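Local coordinates for aminoacyl-histidine dipeptidase (Vibrio alginolyticus, PDB 3MRU), which probably hydrolyses dipeptides such as aminoacyl-histidines, as a zinc-dependent metallopeptidase of the M20C family, at residues Gly166-Thr172 with Asn447-Phe453. Numbering follows the deposited sequence.
Sequences GDILLNT and NMDMVSF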
loop_
_atom_site.group_PDB
_atom_site.type_symbol
_atom_site.label_atom_id
_atom_site.label_comp_id
_atom_site.label_asym_id
_atom_site.label_seq_id
_atom_site.Cartn_x
_atom_site.Cartn_y
_atom_site.Cartn_z
ATOM N N GLY A 166 0.983 5.891 26.557
ATOM C CA GLY A 166 0.391 6.999 25.829
ATOM C C GLY A 166 -0.425 6.355 24.726
ATOM O O GLY A 166 0.121 5.696 23.841
ATOM N N ASP A 167 -1.739 6.545 24.780
ATOM C CA ASP A 167 -2.637 5.979 23.780
ATOM C C ASP A 167 -2.585 6.655 22.414
ATOM O O ASP A 167 -3.366 6.330 21.521
ATOM C CB ASP A 167 -4.037 5.786 24.367
ATOM C CG ASP A 167 -4.010 5.170 25.751
ATOM O OD1 ASP A 167 -5.066 4.687 26.211
ATOM O OD2 ASP A 167 -2.931 5.170 26.380
ATOM N N ILE A 168 -1.657 7.592 22.244
ATOM C CA ILE A 168 -1.541 8.319 20.982
ATOM C C ILE A 168 -0.218 8.076 20.254
ATOM O O ILE A 168 0.814 7.829 20.878
ATOM C CB ILE A 168 -1.726 9.835 21.188
ATOM C CG1 ILE A 168 -3.142 10.138 21.679
ATOM C CG2 ILE A 168 -1.428 10.588 19.901
ATOM C CD1 ILE A 168 -3.300 11.521 22.270
ATOM N N LEU A 169 -0.265 8.156 18.926
ATOM C CA LEU A 169 0.915 7.989 18.091
ATOM C C LEU A 169 0.886 9.007 16.984
ATOM O O LEU A 169 -0.164 9.288 16.433
ATOM C CB LEU A 169 0.930 6.587 17.492
ATOM C CG LEU A 169 2.107 5.896 16.782
ATOM C CD1 LEU A 169 2.734 6.713 15.650
ATOM C CD2 LEU A 169 3.147 5.425 17.777
ATOM N N LEU A 170 2.040 9.572 16.659
ATOM C CA LEU A 170 2.117 10.499 15.541
ATOM C C LEU A 170 3.132 10.046 14.505
ATOM O O LEU A 170 4.347 10.211 14.679
ATOM C CB LEU A 170 2.395 11.914 16.027
ATOM C CG LEU A 170 1.386 12.380 17.087
ATOM C CD1 LEU A 170 1.956 13.484 17.977
ATOM C CD2 LEU A 170 0.012 12.785 16.502
ATOM N N ASN A 171 2.622 9.434 13.444
ATOM C CA ASN A 171 3.469 9.032 12.371
ATOM C C ASN A 171 3.639 10.163 11.385
ATOM O O ASN A 171 2.676 10.818 10.988
ATOM C CB ASN A 171 2.926 7.801 11.686
ATOM C CG ASN A 171 3.702 7.471 10.443
ATOM O OD1 ASN A 171 4.637 6.680 10.482
ATOM N ND2 ASN A 171 3.347 8.109 9.331
ATOM N N THR A 172 4.883 10.370 10.977
ATOM C CA THR A 172 5.266 11.487 10.135
ATOM C C THR A 172 5.604 10.980 8.746
ATOM O O THR A 172 6.446 11.553 8.063
ATOM C CB THR A 172 6.531 12.094 10.672
ATOM O OG1 THR A 172 7.618 11.242 10.310
ATOM C CG2 THR A 172 6.489 12.178 12.181
ATOM N N ASN A 447 -5.326 -0.406 21.664
ATOM C CA ASN A 447 -5.806 0.712 22.462
ATOM C C ASN A 447 -5.365 2.046 21.865
ATOM O O ASN A 447 -6.123 3.017 21.879
ATOM C CB ASN A 447 -5.314 0.591 23.905
ATOM C CG ASN A 447 -5.781 -0.687 24.575
ATOM O OD1 ASN A 447 -6.668 -1.377 24.071
ATOM N ND2 ASN A 447 -5.186 -1.008 25.718
ATOM N N MET A 448 -4.142 2.095 21.341
ATOM C CA MET A 448 -3.641 3.327 20.731
ATOM C C MET A 448 -4.316 3.693 19.434
ATOM O O MET A 448 -4.333 2.906 18.490
ATOM C CB MET A 448 -2.151 3.227 20.451
ATOM C CG MET A 448 -1.291 3.489 21.646
ATOM S SD MET A 448 0.063 4.524 21.114
ATOM C CE MET A 448 1.053 3.359 20.165
ATOM N N ASP A 449 -4.857 4.903 19.387
ATOM C CA ASP A 449 -5.290 5.499 18.124
ATOM C C ASP A 449 -4.113 6.325 17.645
ATOM O O ASP A 449 -3.118 6.462 18.369
ATOM C CB ASP A 449 -6.469 6.443 18.348
ATOM C CG ASP A 449 -6.117 7.596 19.281
ATOM O OD1 ASP A 449 -5.255 7.386 20.187
ATOM O OD2 ASP A 449 -6.705 8.709 19.108
ATOM N N MET A 450 -4.232 6.898 16.449
ATOM C CA MET A 450 -3.104 7.566 15.839
ATOM C C MET A 450 -3.421 8.339 14.578
ATOM O O MET A 450 -4.556 8.357 14.099
ATOM C CB MET A 450 -1.991 6.553 15.558
ATOM C CG MET A 450 -2.427 5.275 14.887
ATOM S SD MET A 450 -1.169 3.993 15.035
ATOM C CE MET A 450 -1.305 3.631 16.799
ATOM N N VAL A 451 -2.385 8.999 14.068
ATOM C CA VAL A 451 -2.486 9.865 12.912
ATOM C C VAL A 451 -1.195 9.771 12.141
ATOM O O VAL A 451 -0.152 9.466 12.698
ATOM C CB VAL A 451 -2.699 11.363 13.281
ATOM C CG1 VAL A 451 -3.325 12.100 12.120
ATOM C CG2 VAL A 451 -3.587 11.518 14.465
ATOM N N SER A 452 -1.289 10.061 10.856
ATOM C CA SER A 452 -0.160 10.091 9.984
ATOM C C SER A 452 -0.303 11.278 9.040
ATOM O O SER A 452 -1.233 11.346 8.253
ATOM C CB SER A 452 -0.071 8.772 9.212
ATOM O OG SER A 452 0.398 8.971 7.879
ATOM N N PHE A 453 0.639 12.207 9.136
ATOM C CA PHE A 453 0.728 13.369 8.251
ATOM C C PHE A 453 2.197 13.802 8.174
ATOM O O PHE A 453 2.984 13.533 9.100
ATOM C CB PHE A 453 0.147 14.580 8.957
ATOM C CG PHE A 453 0.856 14.899 10.236
ATOM C CD1 PHE A 453 0.839 13.995 11.296
ATOM C CD2 PHE A 453 1.574 16.070 10.372
ATOM C CE1 PHE A 453 1.514 14.267 12.486
ATOM C CE2 PHE A 453 2.248 16.353 11.552
ATOM C CZ PHE A 453 2.221 15.455 12.613
#
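Leu170 with Val451 and Asn171 with Ser452 pair in parallel at one margin of the mixed sheet in the M20 catalytic domain, strand 168-171 lying between 75-80 and the outermost strand 449-452. The short axes run 15° apart in the same sense, 4.8 Å at closest approach. Three backbone bonds define the register: Val451 N to Leu169 O (3.3 Å), Asn171 N to Val451 O (2.9 Å) and, continuing just past the end of strand 449-452, Phe453 N to Asn171 O (3.1 Å). Toward the start of the strands the pairing slackens, and Asp449 N to Asp167 O and Leu169 N to Asp449 O are weak.

Apolar contacts divide between the two faces. On one, Leu169 and Met450 lie side by side, their CB atoms 3.5 Å apart; the bend of Met450 at chi3 (71°) returns its CE to Leu169 CB, and Met448 CE reaches Leu169 CD2. The other face carries Leu170 and Val451 beneath helices 469-485 and 410-420, with Leu170 CB at the edge of the Phe453 ring.

The polar side chains Asn171 and Ser452 lie at the C-terminal ends of the strands, on the side of the metal site. Asn171, whose side chain comes within about 3 Å (nearest atoms) of that of the zinc ligand Asp173 and about 7 Å of a bound zinc ion, accepts a weak hydrogen bond at OD1 from Gln78 NE2. With CG anti to the backbone N (chi1 172°), its amide swings beside Ser452, ND2 lying 3.5 Å from Ser452 CB.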